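Local coordinates for Ras-3 from Cryphonectria parasitica (Cryphonectria parasitica, PDB 4KU4), which belongs to the Ras family of small P-loop proteins and is seen here with guanosine-5'-diphosphate and magnesium bound, at residues V155-G160 and F171-A176; I91-D94 and S99-E102. All coordinates share one frame; numbering follows the deposited sequence.

Contact 1: V155-G160 and F171-A176. With GDP (guanosine-5'-diphosphate), chain C.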
ATOM      1  N   VAL A 155      -8.836  -1.037 -15.923  1.00  8.95           N
ATOM      2  CA  VAL A 155      -8.633  -2.299 -15.221  1.00 10.81           C
ATOM      3  C   VAL A 155      -9.875  -2.634 -14.389  1.00 11.07           C
ATOM      4  O   VAL A 155     -10.312  -1.828 -13.571  1.00 12.86           O
ATOM      5  CB  VAL A 155      -7.411  -2.235 -14.275  1.00  9.32           C
ATOM      6  CG1 VAL A 155      -7.186  -3.575 -13.620  1.00 12.89           C
ATOM      7  CG2 VAL A 155      -6.156  -1.818 -15.027  1.00 13.01           C
ATOM      8  N   GLY A 156     -10.444  -3.814 -14.607  1.00 13.31           N
ATOM      9  CA  GLY A 156     -11.662  -4.225 -13.923  1.00 11.53           C
ATOM     10  C   GLY A 156     -11.447  -4.702 -12.497  1.00 10.10           C
ATOM     11  O   GLY A 156     -10.352  -5.102 -12.126  1.00 10.33           O
ATOM     12  N   THR A 157     -12.503  -4.665 -11.693  1.00 11.34           N
ATOM     13  CA  THR A 157     -12.399  -5.065 -10.294  1.00  8.86           C
ATOM     14  C   THR A 157     -12.097  -6.555 -10.162  1.00 13.21           C
ATOM     15  O   THR A 157     -11.261  -6.958  -9.352  1.00 12.09           O
ATOM     16  CB  THR A 157     -13.679  -4.717  -9.505  1.00 11.59           C
ATOM     17  OG1 THR A 157     -13.937  -3.306  -9.587  1.00 13.54           O
ATOM     18  CG2 THR A 157     -13.527  -5.111  -8.051  1.00 18.03           C
ATOM     19  N   LEU A 158     -12.769  -7.365 -10.970  1.00  8.97           N
ATOM     20  CA  LEU A 158     -12.554  -8.812 -10.941  1.00 10.88           C
ATOM     21  C   LEU A 158     -11.130  -9.158 -11.368  1.00  7.80           C
ATOM     22  O   LEU A 158     -10.550 -10.103 -10.848  1.00  9.76           O
ATOM     23  CB  LEU A 158     -13.568  -9.569 -11.804  1.00 14.88           C
ATOM     24  CG  LEU A 158     -15.053  -9.686 -11.422  1.00 17.78           C
ATOM     25  CD1 LEU A 158     -15.252  -9.733  -9.905  1.00 15.08           C
ATOM     26  CD2 LEU A 158     -15.863  -8.565 -12.037  1.00 30.38           C
ATOM     27  N   GLU A 159     -10.571  -8.369 -12.287  1.00  5.64           N
ATOM     28  CA  GLU A 159      -9.210  -8.577 -12.792  1.00  7.93           C
ATOM     29  C   GLU A 159      -8.153  -8.318 -11.732  1.00 11.49           C
ATOM     30  O   GLU A 159      -7.219  -9.097 -11.581  1.00  9.90           O
ATOM     31  CB  GLU A 159      -8.936  -7.699 -14.029  1.00 14.92           C
ATOM     32  CG  GLU A 159      -7.557  -7.921 -14.648  1.00 19.66           C
ATOM     33  CD  GLU A 159      -7.329  -7.103 -15.913  1.00 14.66           C
ATOM     34  OE1 GLU A 159      -6.235  -7.212 -16.498  1.00 16.27           O
ATOM     35  OE2 GLU A 159      -8.251  -6.362 -16.318  1.00 15.97           O
ATOM     36  N   GLY A 160      -8.299  -7.211 -11.008  1.00  7.76           N
ATOM     37  CA  GLY A 160      -7.451  -6.936  -9.862  1.00  9.91           C
ATOM     38  C   GLY A 160      -7.597  -7.998  -8.794  1.00  8.02           C
ATOM     39  O   GLY A 160      -6.618  -8.449  -8.192  1.00  6.75           O
ATOM     40  N   PHE A 171      -6.236  -7.407  -1.952  1.00 10.07           N
ATOM     41  CA  PHE A 171      -6.691  -6.472  -2.968  1.00  8.11           C
ATOM     42  C   PHE A 171      -7.786  -5.579  -2.405  1.00 13.14           C
ATOM     43  O   PHE A 171      -8.797  -6.074  -1.892  1.00  8.51           O
ATOM     44  CB  PHE A 171      -7.214  -7.216  -4.206  1.00 10.41           C
ATOM     45  CG  PHE A 171      -7.785  -6.310  -5.261  1.00 10.85           C
ATOM     46  CD1 PHE A 171      -7.041  -5.265  -5.773  1.00  6.46           C
ATOM     47  CD2 PHE A 171      -9.059  -6.521  -5.760  1.00 13.83           C
ATOM     48  CE1 PHE A 171      -7.572  -4.429  -6.735  1.00  9.55           C
ATOM     49  CE2 PHE A 171      -9.584  -5.696  -6.741  1.00 11.89           C
ATOM     50  CZ  PHE A 171      -8.851  -4.663  -7.231  1.00 11.48           C
ATOM     51  N   VAL A 172      -7.580  -4.266  -2.472  1.00  6.09           N
ATOM     52  CA  VAL A 172      -8.608  -3.320  -2.055  1.00  9.46           C
ATOM     53  C   VAL A 172      -8.705  -2.179  -3.060  1.00 10.32           C
ATOM     54  O   VAL A 172      -7.688  -1.649  -3.502  1.00  5.85           O
ATOM     55  CB  VAL A 172      -8.304  -2.724  -0.667  1.00  7.07           C
ATOM     56  CG1 VAL A 172      -9.355  -1.688  -0.297  1.00 10.91           C
ATOM     57  CG2 VAL A 172      -8.267  -3.816   0.381  1.00 11.01           C
ATOM     58  N   GLU A 173      -9.928  -1.787  -3.406  1.00  7.16           N
ATOM     59  CA  GLU A 173     -10.137  -0.641  -4.293  1.00 10.77           C
ATOM     60  C   GLU A 173     -10.392   0.600  -3.443  1.00  7.46           C
ATOM     61  O   GLU A 173     -11.144   0.548  -2.457  1.00  8.60           O
ATOM     62  CB  GLU A 173     -11.258  -0.902  -5.285  1.00 10.99           C
ATOM     63  CG  GLU A 173     -10.786  -1.833  -6.375  1.00 15.97           C
ATOM     64  CD  GLU A 173     -11.473  -1.593  -7.685  1.00 13.02           C
ATOM     65  OE1 GLU A 173     -12.500  -0.881  -7.699  1.00 21.99           O
ATOM     66  OE2 GLU A 173     -10.983  -2.113  -8.706  1.00 17.01           O
ATOM     67  N   THR A 174      -9.768   1.709  -3.823  1.00  7.94           N
ATOM     68  CA  THR A 174      -9.840   2.924  -3.022  1.00 10.03           C
ATOM     69  C   THR A 174     -10.020   4.202  -3.813  1.00 13.80           C
ATOM     70  O   THR A 174      -9.843   4.219  -5.034  1.00  9.86           O
ATOM     71  CB  THR A 174      -8.478   3.143  -2.262  1.00  9.94           C
ATOM     72  OG1 THR A 174      -7.407   3.297  -3.207  1.00 10.43           O
ATOM     73  CG2 THR A 174      -8.186   1.978  -1.323  1.00  7.57           C
ATOM     74  N   SER A 175     -10.442   5.257  -3.117  1.00  8.02           N
ATOM     75  CA  SER A 175     -10.439   6.586  -3.711  1.00 10.48           C
ATOM     76  C   SER A 175      -9.793   7.503  -2.689  1.00 12.99           C
ATOM     77  O   SER A 175     -10.416   7.856  -1.695  1.00  9.65           O
ATOM     78  CB  SER A 175     -11.818   7.114  -4.094  1.00 14.06           C
ATOM     79  OG  SER A 175     -11.722   8.457  -4.547  1.00 13.25           O
ATOM     80  N   ALA A 176      -8.513   7.815  -2.892  1.00 11.76           N
ATOM     81  CA  ALA A 176      -7.807   8.756  -2.039  1.00 15.31           C
ATOM     82  C   ALA A 176      -8.532  10.084  -1.996  1.00 16.22           C
ATOM     83  O   ALA A 176      -8.465  10.805  -0.998  1.00 17.99           O
ATOM     84  CB  ALA A 176      -6.379   8.956  -2.551  1.00 11.97           C
TER
HETATM   85  PB  GDP C 301       1.733   9.546  -6.636  1.00  7.94           P
HETATM   86  O1B GDP C 301       2.179   9.979  -5.259  1.00  8.87           O
HETATM   87  O2B GDP C 301       1.553   8.031  -6.657  1.00  5.43           O
HETATM   88  O3B GDP C 301       2.743   9.975  -7.681  1.00 12.54           O
HETATM   89  O3A GDP C 301       0.298  10.230  -6.945  1.00  7.57           O
HETATM   90  PA  GDP C 301      -0.328  11.573  -6.267  1.00  9.10           P
HETATM   91  O1A GDP C 301      -0.828  11.325  -4.861  1.00 11.07           O
HETATM   92  O2A GDP C 301       0.625  12.743  -6.308  1.00  7.25           O
HETATM   93  O5' GDP C 301      -1.604  11.842  -7.197  1.00 13.05           O
HETATM   94  C5' GDP C 301      -1.401  12.063  -8.596  1.00 12.31           C
HETATM   95  C4' GDP C 301      -2.665  12.703  -9.144  1.00 14.54           C
HETATM   96  O4' GDP C 301      -3.716  11.781  -8.942  1.00 11.05           O
HETATM   97  C3' GDP C 301      -3.057  13.970  -8.410  1.00 16.92           C
HETATM   98  O3' GDP C 301      -3.589  14.923  -9.349  1.00 19.30           O
HETATM   99  C2' GDP C 301      -4.156  13.515  -7.481  1.00 18.87           C
HETATM  100  O2' GDP C 301      -5.087  14.560  -7.201  1.00 15.15           O
HETATM  101  C1' GDP C 301      -4.799  12.403  -8.286  1.00 17.70           C
HETATM  102  N9  GDP C 301      -5.429  11.362  -7.450  1.00 13.53           N
HETATM  103  C8  GDP C 301      -4.831  10.604  -6.510  1.00  8.99           C
HETATM  104  N7  GDP C 301      -5.717   9.736  -5.969  1.00 10.25           N
HETATM  105  C5  GDP C 301      -6.898   9.933  -6.581  1.00 11.03           C
HETATM  106  C6  GDP C 301      -8.252   9.366  -6.491  1.00 13.93           C
HETATM  107  O6  GDP C 301      -8.502   8.455  -5.686  1.00 10.91           O
HETATM  108  N1  GDP C 301      -9.196   9.850  -7.311  1.00 11.11           N
HETATM  109  C2  GDP C 301      -8.966  10.831  -8.185  1.00 12.10           C
HETATM  110  N2  GDP C 301      -9.995  11.256  -8.957  1.00 14.94           N
HETATM  111  N3  GDP C 301      -7.745  11.407  -8.322  1.00 15.85           N
HETATM  112  C4  GDP C 301      -6.705  11.003  -7.555  1.00 11.87           C
HETATM  113  O   HOH W   1      -9.128  -2.678 -10.336  1.00 19.63           O

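Contact 2: I91-D94 and S99-E102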
ATOM      1  N   ILE A  91       1.029  -1.734  -2.483  1.00  5.54           N
ATOM      2  CA  ILE A  91       1.426  -1.532  -3.867  1.00  7.82           C
ATOM      3  C   ILE A  91       0.243  -0.971  -4.640  1.00  9.55           C
ATOM      4  O   ILE A  91      -0.768  -1.643  -4.815  1.00  7.72           O
ATOM      5  CB  ILE A  91       1.954  -2.840  -4.456  1.00 11.60           C
ATOM      6  CG1 ILE A  91       3.039  -3.386  -3.525  1.00  6.37           C
ATOM      7  CG2 ILE A  91       2.454  -2.632  -5.895  1.00 13.47           C
ATOM      8  CD1 ILE A  91       3.761  -4.607  -4.096  1.00 10.00           C
ATOM      9  N   VAL A  92       0.375   0.285  -5.059  1.00  5.44           N
ATOM     10  CA  VAL A  92      -0.735   1.035  -5.630  1.00  8.11           C
ATOM     11  C   VAL A  92      -0.698   1.091  -7.162  1.00  8.27           C
ATOM     12  O   VAL A  92       0.356   1.307  -7.780  1.00  7.65           O
ATOM     13  CB  VAL A  92      -0.737   2.480  -5.082  1.00  8.28           C
ATOM     14  CG1 VAL A  92      -2.000   3.219  -5.510  1.00  9.59           C
ATOM     15  CG2 VAL A  92      -0.619   2.463  -3.569  1.00  6.59           C
ATOM     16  N   PHE A  93      -1.861   0.900  -7.773  1.00  9.63           N
ATOM     17  CA  PHE A  93      -2.017   1.170  -9.200  1.00  6.98           C
ATOM     18  C   PHE A  93      -3.255   2.047  -9.404  1.00 11.64           C
ATOM     19  O   PHE A  93      -4.019   2.273  -8.460  1.00  9.07           O
ATOM     20  CB  PHE A  93      -2.066  -0.122 -10.020  1.00  9.98           C
ATOM     21  CG  PHE A  93      -3.331  -0.900  -9.883  1.00  9.17           C
ATOM     22  CD1 PHE A  93      -4.373  -0.715 -10.788  1.00 10.51           C
ATOM     23  CD2 PHE A  93      -3.460  -1.872  -8.899  1.00 13.99           C
ATOM     24  CE1 PHE A  93      -5.548  -1.454 -10.686  1.00  9.63           C
ATOM     25  CE2 PHE A  93      -4.625  -2.621  -8.793  1.00  6.35           C
ATOM     26  CZ  PHE A  93      -5.671  -2.412  -9.695  1.00  9.25           C
ATOM     27  N   ASP A  94      -3.395   2.580 -10.618  1.00 10.36           N
ATOM     28  CA  ASP A  94      -4.432   3.545 -10.971  1.00 12.57           C
ATOM     29  C   ASP A  94      -5.377   2.757 -11.845  1.00 11.30           C
ATOM     30  O   ASP A  94      -4.953   2.221 -12.868  1.00  9.09           O
ATOM     31  CB  ASP A  94      -3.766   4.697 -11.750  1.00  8.22           C
ATOM     32  CG  ASP A  94      -4.753   5.740 -12.265  1.00 13.21           C
ATOM     33  OD1 ASP A  94      -5.971   5.497 -12.319  1.00 10.79           O
ATOM     34  OD2 ASP A  94      -4.279   6.830 -12.628  1.00 12.94           O
ATOM     35  N   SER A  99      -1.135   0.342 -17.663  1.00 11.96           N
ATOM     36  CA  SER A  99       0.309   0.238 -17.494  1.00 13.15           C
ATOM     37  C   SER A  99       0.706   0.214 -16.017  1.00 13.81           C
ATOM     38  O   SER A  99       1.633  -0.481 -15.645  1.00 13.63           O
ATOM     39  CB  SER A  99       1.036   1.378 -18.218  1.00 17.23           C
ATOM     40  OG  SER A  99       0.464   2.630 -17.901  1.00 19.80           O
ATOM     41  N   SER A 100       0.011   0.986 -15.185  1.00 13.47           N
ATOM     42  CA  SER A 100       0.321   1.046 -13.754  1.00 11.96           C
ATOM     43  C   SER A 100       0.008  -0.283 -13.068  1.00  9.82           C
ATOM     44  O   SER A 100       0.665  -0.677 -12.102  1.00 11.70           O
ATOM     45  CB  SER A 100      -0.430   2.194 -13.058  1.00 11.84           C
ATOM     46  OG  SER A 100      -1.799   1.865 -12.882  1.00 10.51           O
ATOM     47  N   PHE A 101      -0.996  -0.972 -13.585  1.00  9.31           N
ATOM     48  CA  PHE A 101      -1.401  -2.261 -13.031  1.00  8.65           C
ATOM     49  C   PHE A 101      -0.326  -3.281 -13.365  1.00 10.11           C
ATOM     50  O   PHE A 101       0.006  -4.149 -12.563  1.00  8.69           O
ATOM     51  CB  PHE A 101      -2.772  -2.636 -13.609  1.00 11.32           C
ATOM     52  CG  PHE A 101      -3.293  -3.973 -13.187  1.00 13.17           C
ATOM     53  CD1 PHE A 101      -3.511  -4.267 -11.847  1.00  7.20           C
ATOM     54  CD2 PHE A 101      -3.614  -4.925 -14.137  1.00 10.79           C
ATOM     55  CE1 PHE A 101      -4.029  -5.502 -11.457  1.00  8.96           C
ATOM     56  CE2 PHE A 101      -4.121  -6.156 -13.761  1.00  9.15           C
ATOM     57  CZ  PHE A 101      -4.343  -6.440 -12.416  1.00  7.77           C
ATOM     58  N   GLU A 102       0.243  -3.156 -14.552  1.00 10.34           N
ATOM     59  CA  GLU A 102       1.300  -4.067 -14.958  1.00 12.79           C
ATOM     60  C   GLU A 102       2.551  -3.840 -14.112  1.00 12.10           C
ATOM     61  O   GLU A 102       3.190  -4.789 -13.678  1.00 11.68           O
ATOM     62  CB  GLU A 102       1.610  -3.899 -16.443  1.00 11.69           C
ATOM     63  CG  GLU A 102       0.455  -4.280 -17.323  1.00 14.45           C
ATOM     64  CD  GLU A 102       0.593  -3.778 -18.742  1.00 22.17           C
ATOM     65  OE1 GLU A 102      -0.246  -4.172 -19.583  1.00 19.14           O
ATOM     66  OE2 GLU A 102       1.524  -2.987 -19.004  1.00 28.54           O
TER
HETATM   67  O   HOH W   2       1.824   1.032 -10.195  1.00  8.92           O

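Contact 1: V155-G160 and F171-A176
A chi1 of 176° swings the Phe171 ring away from its own backbone N, so that one face meets the backbone of Gly160 in the first turn of helix 157-167. The carbonyl carbon of Gly160 sits over the centre of the ring, 3.6 Å above its plane, and Gly160 CA makes a CH-pi contact 4.0 Å from the Phe171 ring centroid, 20° off the normal. Because Gly160 has no side chain, its backbone rests directly on the ring face. Obliquely to the same ring, Thr157 O comes to 3.3 Å from Phe171 CE2.

These segments belong to a beta-alpha-beta unit of the Ras fold, in which helix 157-167 connects strand 140-145 to the parallel edge strand 170-173. Gly156 is the N-cap residue of that helix.

Two residues along the strand from Phe171, Glu173 reaches the start of the helix. OG1 of Thr157 faces both carboxylate oxygens, at 3.3 Å from Glu173 OE2 and 3.4 Å from Glu173 OE1, two weak alternatives for one proton. The stronger partner of Glu173 is Arg153, which forms a salt bridge with OE1. A water lies very close to Glu173 OE2 and makes a longer bond, 3.3 Å from the water oxygen to Gly156 O, a loose bridge to the N-cap residue. Beyond the strand the chain runs on to the guanine base, where Ala176 N lies 2.9 Å from O6 of guanosine-5'-diphosphate.

Contact 2: I91-D94 and S99-E102
Phe93 and Phe101 make the aromatic part of this contact, their side chains running side by side in the same direction. The edge of Phe101 is turned toward the face of Phe93 in an edge-to-face pair, with the ring centroids 4.7 Å apart and the planes inclined at 55°. CD1 of Phe101 does the touching: it stands 3.4 Å above the centre of the Phe93 ring, nearly equidistant from all six of its carbons. Phe93 takes the chi1 position between its backbone N and carbonyl carbon, which turns the ring alongside the helix, while CB of Phe101 packs against Phe93 CD1. Val155 touches both rings, and Leu163 of helix 157-167 packs on Phe101.

The direct hydrogen bond comes from the strand backbone. Asp94 N donates to Ser100 OG at 2.9 Å and almost straight, at 169°. The chi1 of Ser100 (75°) holds OG where it can take this bond and also hydrogen-bond to Arg97 O, three residues earlier, just before the helix. The same OG lies at the edge of the Phe93 ring, near its plane.

A water adds an indirect link, donating to Val92 O and to Ser100 O, each 2.8 Å from the water oxygen.

Strand 88-94 is a central strand of the Ras sheet, and the chain turns sharply from its end into helix 98-118. The carboxylate of Asp94 turns from the helix to partners elsewhere, OD1 hydrogen-bonding to Thr96 and OD2 forming a salt bridge with Lys146. The Asp94 side chain lies about 6 Å from the bound guanosine-5'-diphosphate. With its backbone N held by Ser100 and its carboxylate by Thr96 and Lys146, Asp94 is fixed at both ends, which probably steadies the end of the strand.

Contact 2 is the buried member of the pair, seated on a central strand of the sheet, whereas contact 1 lies at the edge strand and is only partly buried. Both place the first turns of a helix against the same sheet, and both use a phenylalanine face: the backbone of a glycine covers it in contact 1, another aromatic ring in contact 2. Their polar contacts differ: at the partly buried edge a carboxylate meets a hydroxyl weakly, while in the buried contact a backbone amide bonds a hydroxyl. The two also touch directly, since Phe171 CE1 packs against Phe93 CE2 and Glu159 OE1 lies beside Phe101 CE2.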